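Local coordinates for protein polyketide synthase/nonribosomal peptide synthetase hybrid RzxB (Pseudomonas fluorescens, PDB 5IL6) that probably removes water from beta-hydroxyacyl intermediates held on a carrier protein, serving as the dehydratase domain of a trans-AT polyketide synthase linked to rhizoxin biosynthesis, at residues V214-L222 / R252-F263; L229-L240 / C274-P285. All coordinates share one frame; numbering follows the deposited sequence.

Contact 1 of 2, residues V214-L222 / R252-F263; sequences VMALLLDEL and RRAPSTAPDYCF
Val-214 sits squarely over the Phe-263 ring, its CB 3.7 Å from the ring centroid and 8° off the normal, a CH-pi contact. The leucines of the same turn reach the ring at its rim: Leu-217 CD1 lies 3.9 Å from Phe-263 CE2, near the ring plane. Leu-218 has CG anti to its carbonyl carbon (chi1 -60°), and this together with an extended second torsion puts CD2 among three side chains. There it meets Tyr-261 CD2 at 3.5 Å, borders the edge of Phe-263 and lies 3.8 Å from Arg-253 NH1, over one face of the guanidinium. Leu-222 CD2 touches Tyr-261 OH.

Beyond this apolar layer, on the solvent side, Arg-253 and Glu-221 approach from opposite directions and form a salt bridge with planes 48° apart. The Glu-221 end is poorly ordered, so the very short spacing modelled between OE2 and NH1 is doubtful, and the bonds from NH2 are weak. A water also accepts from Arg-253 NH1 (3.0 Å) and donates to Leu-217 O (3.1 Å), tying the guanidinium to the backbone of the loop. Here the work is divided: buried hydrocarbon fixes the loop on the strands, while an ion pair at the solvent margin, probably looser, closes its outer edge.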
loop_
_atom_site.group_PDB
_atom_site.type_symbol
_atom_site.label_atom_id
_atom_site.label_comp_id
_atom_site.label_asym_id
_atom_site.label_seq_id
_atom_site.Cartn_x
_atom_site.Cartn_y
_atom_site.Cartn_z
ATOM N N VAL A 214 9.474 -4.573 5.872
ATOM C CA VAL A 214 10.732 -3.834 5.874
ATOM C C VAL A 214 11.341 -3.805 7.269
ATOM O O VAL A 214 12.559 -3.648 7.411
ATOM C CB VAL A 214 10.533 -2.398 5.338
ATOM C CG1 VAL A 214 9.856 -2.413 3.965
ATOM C CG2 VAL A 214 9.744 -1.542 6.329
ATOM N N MET A 215 10.517 -3.964 8.308
ATOM C CA MET A 215 11.029 -3.937 9.672
ATOM C C MET A 215 12.063 -5.029 9.905
ATOM O O MET A 215 12.919 -4.893 10.786
ATOM C CB MET A 215 9.874 -4.075 10.662
ATOM C CG MET A 215 10.294 -3.989 12.122
ATOM S SD MET A 215 11.101 -2.417 12.486
ATOM C CE MET A 215 9.695 -1.309 12.482
ATOM N N ALA A 216 12.003 -6.120 9.135
ATOM C CA ALA A 216 13.020 -7.158 9.247
ATOM C C ALA A 216 14.415 -6.570 9.084
ATOM O O ALA A 216 15.373 -7.028 9.718
ATOM C CB ALA A 216 12.781 -8.247 8.200
ATOM N N LEU A 217 14.549 -5.560 8.229
ATOM C CA LEU A 217 15.834 -4.945 7.934
ATOM C C LEU A 217 16.186 -3.794 8.869
ATOM O O LEU A 217 17.291 -3.250 8.761
ATOM C CB LEU A 217 15.840 -4.451 6.483
ATOM C CG LEU A 217 15.652 -5.544 5.424
ATOM C CD1 LEU A 217 15.547 -4.946 4.032
ATOM C CD2 LEU A 217 16.795 -6.551 5.475
ATOM N N LEU A 218 15.292 -3.412 9.785
ATOM C CA LEU A 218 15.502 -2.240 10.626
ATOM C C LEU A 218 15.580 -2.534 12.118
ATOM O O LEU A 218 15.900 -1.619 12.886
ATOM C CB LEU A 218 14.383 -1.213 10.391
ATOM C CG LEU A 218 14.231 -0.677 8.965
ATOM C CD1 LEU A 218 13.047 0.267 8.885
ATOM C CD2 LEU A 218 15.502 0.030 8.517
ATOM N N LEU A 219 15.317 -3.767 12.555
ATOM C CA LEU A 219 15.298 -4.048 13.988
ATOM C C LEU A 219 16.603 -3.632 14.656
ATOM O O LEU A 219 16.591 -3.035 15.739
ATOM C CB LEU A 219 15.027 -5.534 14.231
ATOM C CG LEU A 219 13.584 -6.010 14.047
ATOM C CD1 LEU A 219 13.517 -7.528 14.116
ATOM C CD2 LEU A 219 12.654 -5.384 15.080
ATOM N N ASP A 220 17.740 -3.935 14.027
ATOM C CA ASP A 220 19.029 -3.614 14.635
ATOM C C ASP A 220 19.324 -2.119 14.570
ATOM O O ASP A 220 19.880 -1.552 15.517
ATOM C CB ASP A 220 20.140 -4.421 13.964
ATOM C CG ASP A 220 20.111 -5.884 14.358
ATOM O OD1 ASP A 220 19.875 -6.175 15.551
ATOM O OD2 ASP A 220 20.319 -6.746 13.477
ATOM N N GLU A 221 18.968 -1.460 13.465
ATOM C CA GLU A 221 19.269 -0.037 13.335
ATOM C C GLU A 221 18.462 0.789 14.327
ATOM O O GLU A 221 19.010 1.650 15.024
ATOM C CB GLU A 221 18.990 0.449 11.911
ATOM C CG GLU A 221 19.962 -0.049 10.857
ATOM C CD GLU A 221 20.017 0.863 9.647
ATOM O OE1 GLU A 221 19.616 2.042 9.761
ATOM O OE2 GLU A 221 20.463 0.400 8.575
ATOM N N LEU A 222 17.160 0.541 14.401
ATOM C CA LEU A 222 16.292 1.352 15.238
ATOM C C LEU A 222 16.531 1.059 16.715
ATOM O O LEU A 222 16.942 -0.040 17.097
ATOM C CB LEU A 222 14.827 1.090 14.889
ATOM C CG LEU A 222 14.435 1.368 13.435
ATOM C CD1 LEU A 222 12.964 1.056 13.209
ATOM C CD2 LEU A 222 14.748 2.804 13.040
ATOM N N ARG A 252 14.441 -5.488 -0.424
ATOM C CA ARG A 252 15.836 -5.075 -0.521
ATOM C C ARG A 252 15.961 -3.642 -0.030
ATOM O O ARG A 252 15.274 -2.749 -0.535
ATOM C CB ARG A 252 16.358 -5.191 -1.957
ATOM C CG ARG A 252 17.721 -4.536 -2.182
ATOM C CD ARG A 252 18.762 -5.054 -1.199
ATOM N NE ARG A 252 20.116 -4.615 -1.526
ATOM C CZ ARG A 252 20.853 -5.139 -2.501
ATOM N NH1 ARG A 252 20.366 -6.114 -3.260
ATOM N NH2 ARG A 252 22.078 -4.685 -2.721
ATOM N N ARG A 253 16.831 -3.429 0.952
ATOM C CA ARG A 253 17.167 -2.078 1.375
ATOM C C ARG A 253 17.832 -1.327 0.229
ATOM O O ARG A 253 18.673 -1.876 -0.491
ATOM C CB ARG A 253 18.092 -2.130 2.590
ATOM C CG ARG A 253 18.489 -0.775 3.156
ATOM C CD ARG A 253 17.565 -0.341 4.276
ATOM N NE ARG A 253 18.038 0.890 4.910
ATOM C CZ ARG A 253 18.645 0.954 6.092
ATOM N NH1 ARG A 253 18.866 -0.145 6.804
ATOM N NH2 ARG A 253 19.033 2.131 6.570
ATOM N N ALA A 254 17.454 -0.067 0.062
ATOM C CA ALA A 254 17.998 0.790 -0.976
ATOM C C ALA A 254 18.624 2.032 -0.360
ATOM O O ALA A 254 18.289 2.412 0.769
ATOM C CB ALA A 254 16.909 1.208 -1.974
ATOM N N PRO A 255 19.538 2.693 -1.071
ATOM C CA PRO A 255 20.135 3.921 -0.533
ATOM C C PRO A 255 19.078 4.986 -0.286
ATOM O O PRO A 255 18.092 5.100 -1.016
ATOM C CB PRO A 255 21.120 4.355 -1.625
ATOM C CG PRO A 255 21.336 3.155 -2.479
ATOM C CD PRO A 255 20.108 2.315 -2.374
ATOM N N SER A 256 19.293 5.766 0.771
ATOM C CA SER A 256 18.384 6.846 1.116
ATOM C C SER A 256 19.160 7.976 1.773
ATOM O O SER A 256 20.188 7.752 2.418
ATOM C CB SER A 256 17.275 6.368 2.059
ATOM O OG SER A 256 16.443 7.447 2.452
ATOM N N THR A 257 18.648 9.190 1.615
ATOM C CA THR A 257 19.161 10.326 2.361
ATOM C C THR A 257 18.557 10.324 3.758
ATOM O O THR A 257 17.422 9.885 3.965
ATOM C CB THR A 257 18.828 11.638 1.649
ATOM O OG1 THR A 257 17.433 11.666 1.316
ATOM C CG2 THR A 257 19.648 11.778 0.375
ATOM N N ALA A 258 19.331 10.800 4.727
ATOM C CA ALA A 258 18.837 10.863 6.094
ATOM C C ALA A 258 17.736 11.915 6.190
ATOM O O ALA A 258 17.727 12.873 5.415
ATOM C CB ALA A 258 19.968 11.175 7.063
ATOM N N PRO A 259 16.802 11.751 7.143
ATOM C CA PRO A 259 16.702 10.671 8.129
ATOM C C PRO A 259 15.736 9.574 7.693
ATOM O O PRO A 259 15.015 9.025 8.529
ATOM C CB PRO A 259 16.177 11.399 9.360
ATOM C CG PRO A 259 15.224 12.402 8.770
ATOM C CD PRO A 259 15.797 12.796 7.412
ATOM N N ASP A 260 15.726 9.256 6.403
ATOM C CA ASP A 260 14.705 8.402 5.816
ATOM C C ASP A 260 15.258 7.017 5.505
ATOM O O ASP A 260 16.463 6.759 5.589
ATOM C CB ASP A 260 14.138 9.050 4.550
ATOM C CG ASP A 260 13.709 10.485 4.781
ATOM O OD1 ASP A 260 13.290 10.793 5.919
ATOM O OD2 ASP A 260 13.782 11.298 3.836
ATOM N N TYR A 261 14.339 6.117 5.160
ATOM C CA TYR A 261 14.658 4.747 4.785
ATOM C C TYR A 261 13.944 4.418 3.483
ATOM O O TYR A 261 12.804 4.842 3.271
ATOM C CB TYR A 261 14.238 3.762 5.883
ATOM C CG TYR A 261 14.859 4.062 7.226
ATOM C CD1 TYR A 261 14.292 5.002 8.078
ATOM C CD2 TYR A 261 16.011 3.411 7.642
ATOM C CE1 TYR A 261 14.857 5.285 9.305
ATOM C CE2 TYR A 261 16.584 3.686 8.870
ATOM C CZ TYR A 261 16.001 4.622 9.697
ATOM O OH TYR A 261 16.565 4.901 10.920
ATOM N N CYS A 262 14.612 3.660 2.616
ATOM C CA CYS A 262 14.088 3.348 1.293
ATOM C C CYS A 262 14.273 1.867 0.995
ATOM O O CYS A 262 15.288 1.271 1.368
ATOM C CB CYS A 262 14.782 4.190 0.216
ATOM S SG CYS A 262 14.025 4.067 -1.415
ATOM N N PHE A 263 13.285 1.279 0.320
ATOM C CA PHE A 263 13.284 -0.148 0.025
ATOM C C PHE A 263 12.679 -0.393 -1.350
ATOM O O PHE A 263 11.862 0.392 -1.836
ATOM C CB PHE A 263 12.480 -0.946 1.063
ATOM C CG PHE A 263 12.914 -0.715 2.481
ATOM C CD1 PHE A 263 12.380 0.325 3.220
ATOM C CD2 PHE A 263 13.849 -1.545 3.076
ATOM C CE1 PHE A 263 12.777 0.540 4.525
ATOM C CE2 PHE A 263 14.247 -1.335 4.382
ATOM C CZ PHE A 263 13.710 -0.291 5.106
HETATM O O HOH W 1 19.315 -3.036 6.381
#

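Contact 2 of 2, residues L229-L240 / C274-P285; sequences LLPAGLGQCVLL and CCAILNQLSFQP
Pro-231 and Phe-283 lie side by side as a non-hydrogen-bonded pair, with Pro-231 CG 3.6 Å from Phe-283 CE2. The same face of this antiparallel ladder carries Leu-234, whose CG is anti to the backbone N (chi1 177°); with the second torsion this brings CD1 against the partner backbone, 3.3 Å from Asn-279 O and near Leu-281 CB. The Leu-234 and Leu-278 side chains cross at about a right angle, CD2 near CD2. On the other face Gln-236 OE1 accepts a weak bond from Asn-279 ND2 (3.3 Å), the two side chains crossing obliquely, and the Gln-284 side chain runs past Ala-232 CB. Farther along, Leu-240 CD1 reaches Cys-274 SG and Ile-277 CD1.

Backbone bonds set these pairs. Ser-282 O receives Ala-232 N at 2.8 Å and, weakly, Gly-233 N, a classic beta bulge that shifts the register by one; Gly-235 and Gln-236 facing Asn-279 make a second. Around Gly-235 the chain turns a corner: segment 230-234 runs at 133° to strand 274-284, segment 236-239 at 173°.

In the next shell, strand 77-85 bonds the far edge of 230-239. Replacing Phe-283 by an alanine would probably open a gap beside the Pro-231 ring and take away a surface against which Val-214 also rests.

The contact is thus a ladder of backbone bonds interrupted by two bulges. Consistent with the hot-dog family, the bulges accompany the change of direction at Gly-235 and probably help the strand to turn there. The apolar face of Leu-234, Cys-237 and Leu-239 packs on helix 53-67, while Trp-85, which touches Pro-231 and Leu-281, and Val-214 meet its Pro-231/Phe-283 end.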
loop_
_atom_site.group_PDB
_atom_site.type_symbol
_atom_site.label_atom_id
_atom_site.label_comp_id
_atom_site.label_asym_id
_atom_site.label_seq_id
_atom_site.Cartn_x
_atom_site.Cartn_y
_atom_site.Cartn_z
ATOM N N LEU A 229 7.680 6.019 11.990
ATOM C CA LEU A 229 8.016 5.982 10.573
ATOM C C LEU A 229 6.786 5.552 9.791
ATOM O O LEU A 229 6.138 4.560 10.146
ATOM C CB LEU A 229 9.165 5.009 10.300
ATOM C CG LEU A 229 10.526 5.331 10.916
ATOM C CD1 LEU A 229 11.483 4.175 10.669
ATOM C CD2 LEU A 229 11.091 6.626 10.351
ATOM N N LEU A 230 6.475 6.282 8.727
ATOM C CA LEU A 230 5.344 5.952 7.875
ATOM C C LEU A 230 5.755 6.083 6.419
ATOM O O LEU A 230 6.628 6.894 6.089
ATOM C CB LEU A 230 4.132 6.860 8.139
ATOM C CG LEU A 230 3.441 6.743 9.498
ATOM C CD1 LEU A 230 2.243 7.677 9.543
ATOM C CD2 LEU A 230 3.010 5.310 9.784
ATOM N N PRO A 231 5.136 5.314 5.526
ATOM C CA PRO A 231 5.393 5.510 4.095
ATOM C C PRO A 231 5.076 6.940 3.688
ATOM O O PRO A 231 4.026 7.484 4.034
ATOM C CB PRO A 231 4.453 4.501 3.423
ATOM C CG PRO A 231 4.193 3.473 4.473
ATOM C CD PRO A 231 4.162 4.235 5.760
ATOM N N ALA A 232 6.007 7.554 2.966
ATOM C CA ALA A 232 5.869 8.930 2.515
ATOM C C ALA A 232 5.914 9.080 1.006
ATOM O O ALA A 232 5.280 9.993 0.474
ATOM C CB ALA A 232 6.972 9.806 3.130
ATOM N N GLY A 233 6.637 8.213 0.306
ATOM C CA GLY A 233 6.716 8.291 -1.140
ATOM C C GLY A 233 6.943 6.918 -1.731
ATOM O O GLY A 233 7.420 5.996 -1.060
ATOM N N LEU A 234 6.592 6.793 -3.008
ATOM C CA LEU A 234 6.771 5.548 -3.742
ATOM C C LEU A 234 7.147 5.875 -5.177
ATOM O O LEU A 234 6.395 6.560 -5.877
ATOM C CB LEU A 234 5.499 4.696 -3.693
ATOM C CG LEU A 234 5.525 3.383 -4.475
ATOM C CD1 LEU A 234 6.777 2.574 -4.183
ATOM C CD2 LEU A 234 4.285 2.570 -4.150
ATOM N N GLY A 235 8.311 5.384 -5.609
ATOM C CA GLY A 235 8.761 5.648 -6.966
ATOM C C GLY A 235 7.869 5.004 -8.011
ATOM O O GLY A 235 7.476 5.644 -8.990
ATOM N N GLN A 236 7.534 3.731 -7.814
ATOM C CA GLN A 236 6.657 3.019 -8.731
ATOM C C GLN A 236 5.937 1.898 -8.002
ATOM O O GLN A 236 6.507 1.252 -7.120
ATOM C CB GLN A 236 7.426 2.388 -9.897
ATOM C CG GLN A 236 8.107 3.340 -10.849
ATOM C CD GLN A 236 8.801 2.593 -11.971
ATOM O OE1 GLN A 236 9.798 1.907 -11.749
ATOM N NE2 GLN A 236 8.264 2.705 -13.180
ATOM N N CYS A 237 4.684 1.671 -8.388
ATOM C CA CYS A 237 3.947 0.468 -8.012
ATOM C C CYS A 237 3.417 -0.141 -9.300
ATOM O O CYS A 237 2.583 0.466 -9.979
ATOM C CB CYS A 237 2.805 0.767 -7.046
ATOM S SG CYS A 237 1.905 -0.723 -6.552
ATOM N N VAL A 238 3.903 -1.329 -9.643
ATOM C CA VAL A 238 3.521 -2.009 -10.875
ATOM C C VAL A 238 2.676 -3.217 -10.506
ATOM O O VAL A 238 3.105 -4.067 -9.717
ATOM C CB VAL A 238 4.745 -2.424 -11.702
ATOM C CG1 VAL A 238 4.307 -3.187 -12.941
ATOM C CG2 VAL A 238 5.565 -1.199 -12.088
ATOM N N LEU A 239 1.472 -3.285 -11.067
ATOM C CA LEU A 239 0.569 -4.411 -10.861
ATOM C C LEU A 239 0.585 -5.268 -12.123
ATOM O O LEU A 239 0.004 -4.891 -13.147
ATOM C CB LEU A 239 -0.839 -3.922 -10.535
ATOM C CG LEU A 239 -1.882 -5.002 -10.242
ATOM C CD1 LEU A 239 -1.514 -5.794 -8.994
ATOM C CD2 LEU A 239 -3.259 -4.373 -10.089
ATOM N N LEU A 240 1.254 -6.417 -12.046
ATOM C CA LEU A 240 1.418 -7.318 -13.182
ATOM C C LEU A 240 0.267 -8.301 -13.339
ATOM O O LEU A 240 -0.111 -8.631 -14.468
ATOM C CB LEU A 240 2.738 -8.078 -13.046
ATOM C CG LEU A 240 3.946 -7.201 -13.355
ATOM C CD1 LEU A 240 5.191 -7.643 -12.616
ATOM C CD2 LEU A 240 4.169 -7.275 -14.855
ATOM N N CYS A 274 6.002 -13.316 -10.258
ATOM C CA CYS A 274 5.904 -11.934 -9.814
ATOM C C CYS A 274 4.524 -11.371 -10.135
ATOM O O CYS A 274 4.084 -11.395 -11.288
ATOM C CB CYS A 274 6.979 -11.075 -10.470
ATOM S SG CYS A 274 6.987 -9.398 -9.812
ATOM N N CYS A 275 3.843 -10.862 -9.110
ATOM C CA CYS A 275 2.527 -10.260 -9.271
ATOM C C CYS A 275 2.527 -8.749 -9.107
ATOM O O CYS A 275 1.677 -8.080 -9.698
ATOM C CB CYS A 275 1.540 -10.868 -8.267
ATOM S SG CYS A 275 1.225 -12.626 -8.530
ATOM N N ALA A 276 3.455 -8.194 -8.332
ATOM C CA ALA A 276 3.511 -6.751 -8.144
ATOM C C ALA A 276 4.920 -6.353 -7.734
ATOM O O ALA A 276 5.652 -7.139 -7.125
ATOM C CB ALA A 276 2.500 -6.283 -7.094
ATOM N N ILE A 277 5.281 -5.113 -8.064
ATOM C CA ILE A 277 6.605 -4.570 -7.787
ATOM C C ILE A 277 6.439 -3.178 -7.197
ATOM O O ILE A 277 5.656 -2.371 -7.709
ATOM C CB ILE A 277 7.478 -4.509 -9.056
ATOM C CG1 ILE A 277 7.718 -5.915 -9.609
ATOM C CG2 ILE A 277 8.809 -3.816 -8.761
ATOM C CD1 ILE A 277 8.360 -5.927 -10.979
ATOM N N LEU A 278 7.166 -2.904 -6.116
ATOM C CA LEU A 278 7.248 -1.572 -5.525
ATOM C C LEU A 278 8.705 -1.138 -5.535
ATOM O O LEU A 278 9.543 -1.756 -4.869
ATOM C CB LEU A 278 6.702 -1.553 -4.096
ATOM C CG LEU A 278 5.186 -1.590 -3.898
ATOM C CD1 LEU A 278 4.622 -2.969 -4.176
ATOM C CD2 LEU A 278 4.847 -1.145 -2.485
ATOM N N ASN A 279 9.006 -0.082 -6.285
ATOM C CA ASN A 279 10.360 0.443 -6.385
ATOM C C ASN A 279 10.456 1.769 -5.643
ATOM O O ASN A 279 9.636 2.669 -5.856
ATOM C CB ASN A 279 10.772 0.622 -7.849
ATOM C CG ASN A 279 10.908 -0.699 -8.580
ATOM O OD1 ASN A 279 11.442 -1.668 -8.037
ATOM N ND2 ASN A 279 10.426 -0.748 -9.815
ATOM N N GLN A 280 11.459 1.877 -4.774
ATOM C CA GLN A 280 11.767 3.111 -4.055
ATOM C C GLN A 280 10.602 3.534 -3.157
ATOM O O GLN A 280 10.022 4.613 -3.300
ATOM C CB GLN A 280 12.153 4.223 -5.035
ATOM C CG GLN A 280 13.283 3.834 -5.983
ATOM C CD GLN A 280 14.621 3.705 -5.274
ATOM O OE1 GLN A 280 15.068 4.628 -4.593
ATOM N NE2 GLN A 280 15.260 2.551 -5.426
ATOM N N LEU A 281 10.269 2.652 -2.217
ATOM C CA LEU A 281 9.292 2.943 -1.172
ATOM C C LEU A 281 10.016 3.636 -0.021
ATOM O O LEU A 281 10.855 3.025 0.650
ATOM C CB LEU A 281 8.611 1.660 -0.703
ATOM C CG LEU A 281 7.638 1.792 0.473
ATOM C CD1 LEU A 281 6.454 2.671 0.099
ATOM C CD2 LEU A 281 7.176 0.420 0.936
ATOM N N SER A 282 9.689 4.904 0.211
ATOM C CA SER A 282 10.393 5.732 1.185
ATOM C C SER A 282 9.587 5.864 2.472
ATOM O O SER A 282 8.414 6.259 2.443
ATOM C CB SER A 282 10.678 7.119 0.605
ATOM O OG SER A 282 11.336 7.942 1.554
ATOM N N PHE A 283 10.226 5.545 3.597
ATOM C CA PHE A 283 9.674 5.762 4.927
ATOM C C PHE A 283 10.347 6.975 5.559
ATOM O O PHE A 283 11.567 7.139 5.460
ATOM C CB PHE A 283 9.884 4.539 5.822
ATOM C CG PHE A 283 9.090 3.332 5.411
ATOM C CD1 PHE A 283 9.502 2.539 4.355
ATOM C CD2 PHE A 283 7.940 2.980 6.098
ATOM C CE1 PHE A 283 8.773 1.422 3.982
ATOM C CE2 PHE A 283 7.209 1.867 5.730
ATOM C CZ PHE A 283 7.627 1.088 4.673
ATOM N N GLN A 284 9.554 7.822 6.211
ATOM C CA GLN A 284 10.067 9.056 6.784
ATOM C C GLN A 284 9.466 9.282 8.164
ATOM O O GLN A 284 8.311 8.915 8.405
ATOM C CB GLN A 284 9.744 10.249 5.872
ATOM C CG GLN A 284 10.274 10.053 4.458
ATOM C CD GLN A 284 9.866 11.156 3.508
ATOM O OE1 GLN A 284 9.308 12.175 3.917
ATOM N NE2 GLN A 284 10.148 10.954 2.225
ATOM N N PRO A 285 10.215 9.896 9.083
ATOM C CA PRO A 285 9.632 10.256 10.383
ATOM C C PRO A 285 8.404 11.144 10.233
ATOM O O PRO A 285 8.373 12.066 9.415
ATOM C CB PRO A 285 10.779 10.987 11.090
ATOM C CG PRO A 285 11.998 10.367 10.520
ATOM C CD PRO A 285 11.669 10.128 9.063
#

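In the fold
Contacts 1 and 2 are 13 Å apart, centre to centre, and meet along one strand boundary. Strand 261-268 pairs with strand 274-284 through two probable hydrogen bonds, Tyr-261 O to Phe-283 N at 2.7 Å and Phe-263 O to Leu-281 N at 2.8 Å. Contact 2 lies about 7 Å from the chain centre, probably at the seam between the two hot-dog units, strand 77-85 pairing with strand 230-239; contact 1 lies about 17 Å out. Val-214 bridges them, touching Phe-283 as well as Phe-263. Segment 214-222 directly follows helix 204-212, whose counterpart in related dehydratases carries the catalytic aspartate; the geometry itself gives neither contact a role in catalysis.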